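Long-range contact in chitin binding protein (Streptomyces lividans, PDB 5FTZ), which is a copper-dependent lytic polysaccharide monooxygenase of family AA10 that probably binds chitin and cleaves its chains oxidatively: residues F96-G104 and R113-F121. Sequence-based numbering, arbitrary orientation.
Sequences FKYYVTKPG and RSDLNLTPF
Thr-101 and Leu-116 form a single antiparallel bridge: Asn-117 N donates to Val-100 O (2.9 Å, 157° at the hydrogen) and Lys-102 N to Asp-115 O (2.9 Å), while farther along Phe-121 N reaches Tyr-98 O (2.9 Å). Between these bonds a water bridges the chains, accepting from Val-100 N and donating to Asn-117 O and Thr-119 O. Asn-117 suits this bend because its OD1 accepts from Thr-119 N, making an Asx turn. Pro-120, a rigid apolar ring with no N-H to place, lies alongside Tyr-99 and sets CB over one face of the phenol ring in a CH-pi contact, 4.3 Å from the centroid; the ring edge meets Leu-118 O. With chi1 at 68°, the flat apolar Phe-121 ring lies beside the strand, its edge toward Val-100 N and a face against Tyr-98 CB. The branched end of Leu-116 sets CD2 against Tyr-99 CB and Thr-101 CG2, and the side chain also packs on Leu-152. Lys-102, long and bent at chi3 and chi4, delivers NZ to Ser-114 O in a weak bond and to a second water held by Leu-116 O. The arrangement ties the loop joining antiparallel strands 93-100 and 122-125 back onto the end of strand 93-100, in the beta-sandwich typical of AA10 enzymes.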
loop_
_atom_site.group_PDB
_atom_site.type_symbol
_atom_site.label_atom_id
_atom_site.label_comp_id
_atom_site.label_asym_id
_atom_site.label_seq_id
_atom_site.Cartn_x
_atom_site.Cartn_y
_atom_site.Cartn_z
ATOM N N PHE A 96 -13.487 4.120 5.593
ATOM C CA PHE A 96 -14.960 4.062 5.501
ATOM C C PHE A 96 -15.509 5.432 5.782
ATOM O O PHE A 96 -15.075 6.041 6.788
ATOM C CB PHE A 96 -15.552 3.053 6.494
ATOM C CG PHE A 96 -15.094 1.625 6.282
ATOM C CD1 PHE A 96 -15.759 0.769 5.402
ATOM C CD2 PHE A 96 -13.959 1.146 6.886
ATOM C CE1 PHE A 96 -15.328 -0.531 5.179
ATOM C CE2 PHE A 96 -13.535 -0.135 6.690
ATOM C CZ PHE A 96 -14.209 -0.973 5.819
ATOM N N LYS A 97 -16.445 5.904 4.990
ATOM C CA LYS A 97 -17.072 7.214 5.228
ATOM C C LYS A 97 -18.560 7.042 5.112
ATOM O O LYS A 97 -19.033 6.280 4.233
ATOM C CB LYS A 97 -16.638 8.274 4.255
ATOM C CG LYS A 97 -15.172 8.628 4.361
ATOM C CD LYS A 97 -14.782 9.623 3.309
ATOM C CE LYS A 97 -13.421 10.223 3.619
ATOM N NZ LYS A 97 -12.649 10.283 2.390
ATOM N N TYR A 98 -19.306 7.734 5.939
ATOM C CA TYR A 98 -20.751 7.634 5.965
ATOM C C TYR A 98 -21.352 9.024 5.870
ATOM O O TYR A 98 -20.941 9.922 6.612
ATOM C CB TYR A 98 -21.230 6.954 7.250
ATOM C CG TYR A 98 -20.715 5.582 7.433
ATOM C CD1 TYR A 98 -19.459 5.365 8.047
ATOM C CD2 TYR A 98 -21.422 4.461 7.017
ATOM C CE1 TYR A 98 -18.942 4.090 8.215
ATOM C CE2 TYR A 98 -20.926 3.167 7.182
ATOM C CZ TYR A 98 -19.711 2.980 7.786
ATOM O OH TYR A 98 -19.198 1.713 7.958
ATOM N N TYR A 99 -22.287 9.214 4.949
ATOM C CA TYR A 99 -22.894 10.502 4.601
ATOM C C TYR A 99 -24.384 10.376 4.811
ATOM O O TYR A 99 -24.932 9.284 4.688
ATOM C CB TYR A 99 -22.673 10.882 3.135
ATOM C CG TYR A 99 -21.225 10.920 2.667
ATOM C CD1 TYR A 99 -20.550 9.786 2.327
ATOM C CD2 TYR A 99 -20.539 12.104 2.612
ATOM C CE1 TYR A 99 -19.247 9.845 1.884
ATOM C CE2 TYR A 99 -19.205 12.155 2.143
ATOM C CZ TYR A 99 -18.598 11.034 1.799
ATOM O OH TYR A 99 -17.279 10.959 1.347
ATOM N N VAL A 100 -25.079 11.469 5.123
ATOM C CA VAL A 100 -26.501 11.480 5.222
ATOM C C VAL A 100 -27.099 12.574 4.289
ATOM O O VAL A 100 -26.426 13.589 4.020
ATOM C CB VAL A 100 -26.973 11.666 6.662
ATOM C CG1 VAL A 100 -26.622 13.043 7.165
ATOM C CG2 VAL A 100 -28.440 11.338 6.840
ATOM N N THR A 101 -28.314 12.410 3.877
ATOM C CA THR A 101 -29.054 13.430 3.170
ATOM C C THR A 101 -29.364 14.620 4.076
ATOM O O THR A 101 -29.318 14.548 5.299
ATOM C CB THR A 101 -30.313 12.821 2.561
ATOM O OG1 THR A 101 -30.967 11.996 3.541
ATOM C CG2 THR A 101 -29.960 12.007 1.309
ATOM N N LYS A 102 -29.647 15.752 3.410
ATOM C CA LYS A 102 -29.990 17.003 4.094
ATOM C C LYS A 102 -31.478 17.154 4.230
ATOM O O LYS A 102 -32.246 16.612 3.450
ATOM C CB LYS A 102 -29.540 18.206 3.233
ATOM C CG LYS A 102 -28.051 18.301 3.127
ATOM C CD LYS A 102 -27.599 19.484 2.279
ATOM C CE LYS A 102 -27.944 19.290 0.850
ATOM N NZ LYS A 102 -26.947 19.968 -0.040
ATOM N N PRO A 103 -31.937 17.902 5.243
ATOM C CA PRO A 103 -33.369 18.254 5.230
ATOM C C PRO A 103 -33.831 18.852 3.925
ATOM O O PRO A 103 -33.146 19.671 3.359
ATOM C CB PRO A 103 -33.495 19.255 6.398
ATOM C CG PRO A 103 -32.367 18.918 7.274
ATOM C CD PRO A 103 -31.240 18.622 6.293
ATOM N N GLY A 104 -34.952 18.392 3.426
ATOM C CA GLY A 104 -35.496 18.937 2.186
ATOM C C GLY A 104 -34.904 18.339 0.935
ATOM O O GLY A 104 -35.176 18.816 -0.176
ATOM N N ARG A 113 -25.357 14.368 -5.391
ATOM C CA ARG A 113 -24.590 15.142 -4.407
ATOM C C ARG A 113 -25.371 16.277 -3.760
ATOM O O ARG A 113 -25.200 16.551 -2.588
ATOM C CB ARG A 113 -23.301 15.641 -5.028
ATOM C CG ARG A 113 -22.292 14.518 -5.297
ATOM C CD ARG A 113 -21.305 14.972 -6.381
ATOM N NE ARG A 113 -20.313 13.946 -6.658
ATOM C CZ ARG A 113 -20.508 12.827 -7.363
ATOM N NH1 ARG A 113 -21.684 12.504 -7.865
ATOM N NH2 ARG A 113 -19.502 11.992 -7.503
ATOM N N SER A 114 -26.232 16.937 -4.519
ATOM C CA SER A 114 -27.029 18.057 -3.986
ATOM C C SER A 114 -27.994 17.627 -2.880
ATOM O O SER A 114 -28.449 18.429 -2.074
ATOM C CB SER A 114 -27.825 18.707 -5.112
ATOM O OG SER A 114 -28.588 17.771 -5.893
ATOM N N ASP A 115 -28.298 16.311 -2.823
ATOM C CA ASP A 115 -29.153 15.772 -1.749
ATOM C C ASP A 115 -28.425 15.472 -0.460
ATOM O O ASP A 115 -29.072 15.309 0.558
ATOM C CB ASP A 115 -29.804 14.484 -2.215
ATOM C CG ASP A 115 -30.678 14.701 -3.445
ATOM O OD1 ASP A 115 -31.514 15.635 -3.353
ATOM O OD2 ASP A 115 -30.489 13.985 -4.505
ATOM N N LEU A 116 -27.112 15.414 -0.523
ATOM C CA LEU A 116 -26.284 14.921 0.545
ATOM C C LEU A 116 -25.583 16.022 1.295
ATOM O O LEU A 116 -25.148 17.037 0.692
ATOM C CB LEU A 116 -25.252 13.936 0.010
ATOM C CG LEU A 116 -25.765 12.575 -0.426
ATOM C CD1 LEU A 116 -24.769 11.864 -1.370
ATOM C CD2 LEU A 116 -26.111 11.714 0.788
ATOM N N ASN A 117 -25.425 15.867 2.601
ATOM C CA ASN A 117 -24.447 16.634 3.327
ATOM C C ASN A 117 -23.099 16.034 2.992
ATOM O O ASN A 117 -22.806 14.869 3.368
ATOM C CB ASN A 117 -24.778 16.578 4.810
ATOM C CG ASN A 117 -23.760 17.306 5.660
ATOM O OD1 ASN A 117 -22.692 17.698 5.219
ATOM N ND2 ASN A 117 -24.131 17.498 6.907
ATOM N N LEU A 118 -22.237 16.735 2.235
ATOM C CA LEU A 118 -21.054 16.133 1.730
ATOM C C LEU A 118 -19.863 16.085 2.717
ATOM O O LEU A 118 -18.834 15.479 2.360
ATOM C CB LEU A 118 -20.663 16.798 0.432
ATOM C CG LEU A 118 -21.669 16.629 -0.712
ATOM C CD1 LEU A 118 -21.133 17.491 -1.857
ATOM C CD2 LEU A 118 -21.806 15.211 -1.136
ATOM N N THR A 119 -20.053 16.558 3.945
ATOM C CA THR A 119 -19.114 16.243 5.038
ATOM C C THR A 119 -19.668 14.971 5.723
ATOM O O THR A 119 -20.723 15.052 6.340
ATOM C CB THR A 119 -19.014 17.383 6.060
ATOM O OG1 THR A 119 -18.442 18.526 5.401
ATOM C CG2 THR A 119 -18.110 17.034 7.291
ATOM N N PRO A 120 -18.898 13.891 5.697
ATOM C CA PRO A 120 -19.397 12.663 6.329
ATOM C C PRO A 120 -19.660 12.837 7.809
ATOM O O PRO A 120 -18.939 13.576 8.516
ATOM C CB PRO A 120 -18.298 11.660 6.130
ATOM C CG PRO A 120 -17.136 12.360 5.609
ATOM C CD PRO A 120 -17.587 13.678 5.082
ATOM N N PHE A 121 -20.699 12.220 8.315
ATOM C CA PHE A 121 -20.977 12.295 9.743
ATOM C C PHE A 121 -20.123 11.332 10.569
ATOM O O PHE A 121 -20.075 11.453 11.795
ATOM C CB PHE A 121 -22.445 12.146 10.040
ATOM C CG PHE A 121 -23.022 10.766 9.765
ATOM C CD1 PHE A 121 -22.955 9.747 10.716
ATOM C CD2 PHE A 121 -23.630 10.480 8.540
ATOM C CE1 PHE A 121 -23.462 8.515 10.461
ATOM C CE2 PHE A 121 -24.175 9.220 8.312
ATOM C CZ PHE A 121 -24.052 8.250 9.251
HETATM O O HOH W 1 -23.094 13.576 5.760
HETATM O O HOH W 2 -24.446 19.108 -1.196
#